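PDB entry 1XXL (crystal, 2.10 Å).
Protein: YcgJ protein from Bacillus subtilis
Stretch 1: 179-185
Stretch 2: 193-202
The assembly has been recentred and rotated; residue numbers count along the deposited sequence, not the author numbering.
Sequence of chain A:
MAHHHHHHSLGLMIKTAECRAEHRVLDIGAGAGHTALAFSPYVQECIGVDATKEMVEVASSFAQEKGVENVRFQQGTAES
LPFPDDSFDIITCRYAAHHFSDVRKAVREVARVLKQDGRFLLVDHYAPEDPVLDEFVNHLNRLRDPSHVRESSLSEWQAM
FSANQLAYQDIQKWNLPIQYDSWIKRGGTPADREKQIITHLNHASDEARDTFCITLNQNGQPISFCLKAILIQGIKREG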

ATOM      1  N   GLN A 179       9.111 -13.487  -6.469  1.00 13.39           N
ATOM      2  CA  GLN A 179       9.360 -14.849  -6.881  1.00 13.94           C
ATOM      3  C   GLN A 179       8.048 -15.385  -7.454  1.00 14.66           C
ATOM      4  O   GLN A 179       7.054 -15.513  -6.757  1.00 13.20           O
ATOM      5  CB  GLN A 179       9.853 -15.704  -5.706  1.00 13.98           C
ATOM      6  CG  GLN A 179      11.159 -15.203  -5.024  1.00 13.08           C
ATOM      7  CD  GLN A 179      12.345 -14.987  -5.978  1.00 12.56           C
ATOM      8  OE1 GLN A 179      13.042 -13.943  -5.928  1.00 15.37           O
ATOM      9  NE2 GLN A 179      12.564 -15.937  -6.863  1.00  9.85           N
ATOM     10  N   TYR A 180       8.068 -15.649  -8.753  1.00 15.96           N
ATOM     11  CA  TYR A 180       6.869 -15.921  -9.525  1.00 17.40           C
ATOM     12  C   TYR A 180       6.012 -17.083  -8.982  1.00 18.06           C
ATOM     13  O   TYR A 180       4.781 -16.937  -8.824  1.00 17.73           O
ATOM     14  CB  TYR A 180       7.261 -16.172 -10.991  1.00 17.42           C
ATOM     15  CG  TYR A 180       6.075 -16.584 -11.814  1.00 17.90           C
ATOM     16  CD1 TYR A 180       5.823 -17.929 -12.084  1.00 18.97           C
ATOM     17  CD2 TYR A 180       5.163 -15.633 -12.269  1.00 18.74           C
ATOM     18  CE1 TYR A 180       4.703 -18.314 -12.810  1.00 18.81           C
ATOM     19  CE2 TYR A 180       4.027 -16.015 -13.005  1.00 18.52           C
ATOM     20  CZ  TYR A 180       3.813 -17.346 -13.265  1.00 17.87           C
ATOM     21  OH  TYR A 180       2.705 -17.718 -13.977  1.00 18.25           O
ATOM     22  N   ASP A 181       6.648 -18.213  -8.665  1.00 19.07           N
ATOM     23  CA  ASP A 181       5.902 -19.428  -8.276  1.00 20.39           C
ATOM     24  C   ASP A 181       5.119 -19.149  -7.023  1.00 21.01           C
ATOM     25  O   ASP A 181       3.953 -19.510  -6.892  1.00 21.74           O
ATOM     26  CB  ASP A 181       6.825 -20.616  -8.007  1.00 21.38           C
ATOM     27  CG  ASP A 181       7.269 -21.351  -9.278  1.00 26.95           C
ATOM     28  OD1 ASP A 181       6.630 -21.231 -10.372  1.00 30.47           O
ATOM     29  OD2 ASP A 181       8.289 -22.087  -9.156  1.00 34.27           O
ATOM     30  N   SER A 182       5.779 -18.491  -6.091  1.00 21.42           N
ATOM     31  CA  SER A 182       5.180 -18.149  -4.817  1.00 21.39           C
ATOM     32  C   SER A 182       4.054 -17.117  -4.970  1.00 20.90           C
ATOM     33  O   SER A 182       3.007 -17.233  -4.353  1.00 19.74           O
ATOM     34  CB  SER A 182       6.288 -17.646  -3.905  1.00 21.97           C
ATOM     35  OG  SER A 182       5.752 -17.013  -2.781  1.00 26.00           O
ATOM     36  N   TRP A 183       4.281 -16.119  -5.812  1.00 20.70           N
ATOM     37  CA  TRP A 183       3.296 -15.077  -6.113  1.00 21.26           C
ATOM     38  C   TRP A 183       1.997 -15.649  -6.704  1.00 21.71           C
ATOM     39  O   TRP A 183       0.910 -15.230  -6.344  1.00 22.11           O
ATOM     40  CB  TRP A 183       3.953 -14.125  -7.114  1.00 19.70           C
ATOM     41  CG  TRP A 183       3.222 -12.884  -7.469  1.00 18.53           C
ATOM     42  CD1 TRP A 183       2.969 -11.837  -6.665  1.00 18.10           C
ATOM     43  CD2 TRP A 183       2.727 -12.536  -8.758  1.00 16.22           C
ATOM     44  NE1 TRP A 183       2.329 -10.854  -7.365  1.00 17.38           N
ATOM     45  CE2 TRP A 183       2.157 -11.269  -8.653  1.00 15.63           C
ATOM     46  CE3 TRP A 183       2.689 -13.196  -9.996  1.00 16.75           C
ATOM     47  CZ2 TRP A 183       1.577 -10.615  -9.739  1.00 17.75           C
ATOM     48  CZ3 TRP A 183       2.111 -12.564 -11.065  1.00 18.11           C
ATOM     49  CH2 TRP A 183       1.554 -11.277 -10.934  1.00 17.52           C
ATOM     50  N   ILE A 184       2.125 -16.598  -7.621  1.00 23.57           N
ATOM     51  CA  ILE A 184       0.969 -17.278  -8.200  1.00 25.08           C
ATOM     52  C   ILE A 184       0.227 -18.106  -7.163  1.00 26.20           C
ATOM     53  O   ILE A 184      -0.991 -18.030  -7.097  1.00 25.87           O
ATOM     54  CB  ILE A 184       1.371 -18.175  -9.369  1.00 25.15           C
ATOM     55  CG1 ILE A 184       1.835 -17.325 -10.557  1.00 25.48           C
ATOM     56  CG2 ILE A 184       0.212 -19.115  -9.773  1.00 25.28           C
ATOM     57  CD1 ILE A 184       0.803 -16.361 -11.135  1.00 25.14           C
ATOM     58  N   LYS A 185       0.962 -18.886  -6.367  1.00 27.95           N
ATOM     59  CA  LYS A 185       0.361 -19.657  -5.262  1.00 30.19           C
ATOM     60  C   LYS A 185      -0.420 -18.800  -4.246  1.00 30.72           C
ATOM     61  O   LYS A 185      -1.555 -19.113  -3.934  1.00 31.44           O
ATOM     62  CB  LYS A 185       1.418 -20.503  -4.534  1.00 30.49           C
ATOM     63  CG  LYS A 185       1.732 -21.819  -5.228  1.00 32.70           C
ATOM     64  CD  LYS A 185       2.604 -22.748  -4.348  1.00 33.54           C
ATOM     65  CE  LYS A 185       1.788 -23.507  -3.268  1.00 36.64           C
ATOM     66  NZ  LYS A 185       2.666 -24.350  -2.345  1.00 36.28           N
ATOM     67  N   ARG A 193      -6.148 -18.008 -16.238  1.00 29.00           N
ATOM     68  CA  ARG A 193      -5.627 -16.708 -15.780  1.00 28.71           C
ATOM     69  C   ARG A 193      -4.101 -16.681 -15.772  1.00 26.51           C
ATOM     70  O   ARG A 193      -3.491 -15.726 -16.264  1.00 25.67           O
ATOM     71  CB  ARG A 193      -6.117 -16.345 -14.379  1.00 29.47           C
ATOM     72  CG  ARG A 193      -7.290 -15.387 -14.342  1.00 33.69           C
ATOM     73  CD  ARG A 193      -6.980 -14.059 -15.028  1.00 38.50           C
ATOM     74  NE  ARG A 193      -7.819 -12.987 -14.483  1.00 41.08           N
ATOM     75  CZ  ARG A 193      -9.003 -12.615 -14.970  1.00 43.59           C
ATOM     76  NH1 ARG A 193      -9.526 -13.220 -16.043  1.00 44.67           N
ATOM     77  NH2 ARG A 193      -9.680 -11.627 -14.375  1.00 43.52           N
ATOM     78  N   GLU A 194      -3.487 -17.733 -15.234  1.00 24.51           N
ATOM     79  CA  GLU A 194      -2.038 -17.817 -15.223  1.00 23.58           C
ATOM     80  C   GLU A 194      -1.459 -17.861 -16.621  1.00 22.68           C
ATOM     81  O   GLU A 194      -0.440 -17.228 -16.865  1.00 22.02           O
ATOM     82  CB  GLU A 194      -1.527 -19.014 -14.424  1.00 23.83           C
ATOM     83  CG  GLU A 194      -0.039 -18.900 -14.166  1.00 23.81           C
ATOM     84  CD  GLU A 194       0.587 -20.140 -13.578  1.00 24.61           C
ATOM     85  OE1 GLU A 194      -0.167 -21.065 -13.226  1.00 24.28           O
ATOM     86  OE2 GLU A 194       1.848 -20.171 -13.477  1.00 26.54           O
ATOM     87  N   LYS A 195      -2.081 -18.593 -17.543  1.00 21.85           N
ATOM     88  CA  LYS A 195      -1.563 -18.637 -18.906  1.00 22.13           C
ATOM     89  C   LYS A 195      -1.518 -17.219 -19.491  1.00 20.61           C
ATOM     90  O   LYS A 195      -0.585 -16.890 -20.221  1.00 19.06           O
ATOM     91  CB  LYS A 195      -2.373 -19.561 -19.842  1.00 22.83           C
ATOM     92  CG  LYS A 195      -2.244 -21.096 -19.598  1.00 27.19           C
ATOM     93  CD  LYS A 195      -0.881 -21.740 -20.020  1.00 30.05           C
ATOM     94  CE  LYS A 195      -1.027 -23.273 -20.309  1.00 30.71           C
ATOM     95  NZ  LYS A 195       0.250 -23.942 -20.786  1.00 31.03           N
ATOM     96  N   GLN A 196      -2.527 -16.398 -19.177  1.00 20.10           N
ATOM     97  CA  GLN A 196      -2.540 -14.982 -19.623  1.00 20.54           C
ATOM     98  C   GLN A 196      -1.366 -14.183 -19.022  1.00 18.65           C
ATOM     99  O   GLN A 196      -0.741 -13.373 -19.701  1.00 18.43           O
ATOM    100  CB  GLN A 196      -3.858 -14.287 -19.265  1.00 20.37           C
ATOM    101  CG  GLN A 196      -5.095 -14.857 -19.955  1.00 22.79           C
ATOM    102  CD  GLN A 196      -6.401 -14.184 -19.463  1.00 24.24           C
ATOM    103  OE1 GLN A 196      -6.531 -12.945 -19.498  1.00 28.13           O
ATOM    104  NE2 GLN A 196      -7.365 -15.000 -19.013  1.00 29.40           N
ATOM    105  N   ILE A 197      -1.089 -14.410 -17.745  1.00 17.52           N
ATOM    106  CA  ILE A 197       0.080 -13.788 -17.077  1.00 17.43           C
ATOM    107  C   ILE A 197       1.378 -14.194 -17.774  1.00 16.66           C
ATOM    108  O   ILE A 197       2.223 -13.353 -18.051  1.00 16.52           O
ATOM    109  CB  ILE A 197       0.148 -14.161 -15.581  1.00 16.79           C
ATOM    110  CG1 ILE A 197      -0.954 -13.420 -14.828  1.00 16.72           C
ATOM    111  CG2 ILE A 197       1.497 -13.775 -15.003  1.00 17.38           C
ATOM    112  CD1 ILE A 197      -1.270 -13.934 -13.519  1.00 17.27           C
ATOM    113  N   ILE A 198       1.524 -15.486 -18.080  1.00 16.60           N
ATOM    114  CA  ILE A 198       2.742 -15.992 -18.692  1.00 16.62           C
ATOM    115  C   ILE A 198       2.943 -15.346 -20.060  1.00 16.51           C
ATOM    116  O   ILE A 198       4.036 -14.883 -20.370  1.00 16.07           O
ATOM    117  CB  ILE A 198       2.747 -17.542 -18.772  1.00 16.65           C
ATOM    118  CG1 ILE A 198       2.800 -18.149 -17.352  1.00 16.61           C
ATOM    119  CG2 ILE A 198       3.907 -18.021 -19.607  1.00 17.15           C
ATOM    120  CD1 ILE A 198       2.475 -19.668 -17.272  1.00 17.61           C
ATOM    121  N   THR A 199       1.878 -15.280 -20.863  1.00 17.26           N
ATOM    122  CA  THR A 199       1.922 -14.601 -22.176  1.00 17.33           C
ATOM    123  C   THR A 199       2.318 -13.117 -22.039  1.00 17.14           C
ATOM    124  O   THR A 199       3.125 -12.614 -22.807  1.00 17.17           O
ATOM    125  CB  THR A 199       0.550 -14.692 -22.908  1.00 17.32           C
ATOM    126  OG1 THR A 199       0.220 -16.060 -23.131  1.00 19.93           O
ATOM    127  CG2 THR A 199       0.563 -13.986 -24.246  1.00 17.12           C
ATOM    128  N   HIS A 200       1.732 -12.436 -21.058  1.00 17.32           N
ATOM    129  CA  HIS A 200       2.013 -11.020 -20.790  1.00 17.28           C
ATOM    130  C   HIS A 200       3.495 -10.795 -20.510  1.00 17.18           C
ATOM    131  O   HIS A 200       4.115  -9.904 -21.081  1.00 16.57           O
ATOM    132  CB  HIS A 200       1.164 -10.569 -19.592  1.00 17.56           C
ATOM    133  CG  HIS A 200       1.146  -9.095 -19.362  1.00 16.92           C
ATOM    134  ND1 HIS A 200       0.749  -8.190 -20.325  1.00 16.92           N
ATOM    135  CD2 HIS A 200       1.446  -8.368 -18.258  1.00 17.36           C
ATOM    136  CE1 HIS A 200       0.818  -6.967 -19.828  1.00 19.00           C
ATOM    137  NE2 HIS A 200       1.234  -7.046 -18.571  1.00 17.82           N
ATOM    138  N   LEU A 201       4.059 -11.626 -19.636  1.00 17.38           N
ATOM    139  CA  LEU A 201       5.486 -11.545 -19.272  1.00 17.72           C
ATOM    140  C   LEU A 201       6.404 -11.928 -20.429  1.00 18.28           C
ATOM    141  O   LEU A 201       7.420 -11.289 -20.653  1.00 17.64           O
ATOM    142  CB  LEU A 201       5.778 -12.421 -18.032  1.00 16.77           C
ATOM    143  CG  LEU A 201       5.179 -11.928 -16.697  1.00 16.00           C
ATOM    144  CD1 LEU A 201       5.212 -13.002 -15.576  1.00 15.34           C
ATOM    145  CD2 LEU A 201       5.856 -10.651 -16.221  1.00 14.68           C
ATOM    146  N   ASN A 202       6.038 -12.974 -21.164  1.00 19.32           N
ATOM    147  CA  ASN A 202       6.838 -13.443 -22.293  1.00 20.65           C
ATOM    148  C   ASN A 202       6.840 -12.506 -23.477  1.00 21.69           C
ATOM    149  O   ASN A 202       7.792 -12.498 -24.240  1.00 22.85           O
ATOM    150  CB  ASN A 202       6.352 -14.829 -22.757  1.00 21.51           C
ATOM    151  CG  ASN A 202       7.006 -15.937 -21.983  1.00 23.33           C
ATOM    152  OD1 ASN A 202       6.483 -16.398 -20.965  1.00 26.39           O
ATOM    153  ND2 ASN A 202       8.192 -16.338 -22.427  1.00 24.86           N
TER

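This is a small, largely apolar contact between two roughly antiparallel helices, organised around one tyrosine that packs as a knob and bonds through its hydroxyl. The N-to-C directions differ by 146°, and the axes come no closer than 12.2 Å, so side chains, not backbones, make the contact. The splay shows in the register: the CA atoms of Ile 184 and Glu 194 lie 7.7 Å apart, those of Tyr 180 and Ile 198 10.1 Å.

At the wider end the reach falls to Tyr 180. Its CA-to-CB bond points toward the second helix, and a t rotamer at chi1 carries the ring in among Glu 194, Ile 197, Ile 198 and Leu 201, positions that follow the i, i+3, i+4, i+7 spacing of one helical face. Tyr 180 CE2 packs 3.9 Å from Ile 197 CG2, at the ring edge, and 4.1 Å from Leu 201 CD1. The hydroxyl, which would be costly to bury without a partner, donates a hydrogen bond from Tyr 180 OH to Glu 194 OE2, and the short 2.6 Å distance suits a phenol meeting a carboxylate. Tyr 180 OH also lies 3.4 Å from Ile 198 CG1, so the polar link sits directly beside hydrocarbon.

One turn along the first helix, Ile 184 also points toward its neighbour. Ile 184 CD1 meets Ile 197 CD1 at 4.0 Å, while Ile 184 CG2 lies 4.0 Å from Glu 194 CD. Trp 183 starts sideways, yet its ring end comes nearer, bringing Trp 183 CZ3 within 4.2 Å of Ile 197 CG2. Ile 197 thus touches all three residues. The rule to read here is economical: a large aromatic spans the wide spacing, branched aliphatics line its pocket, and a single acceptor satisfies its polar tip.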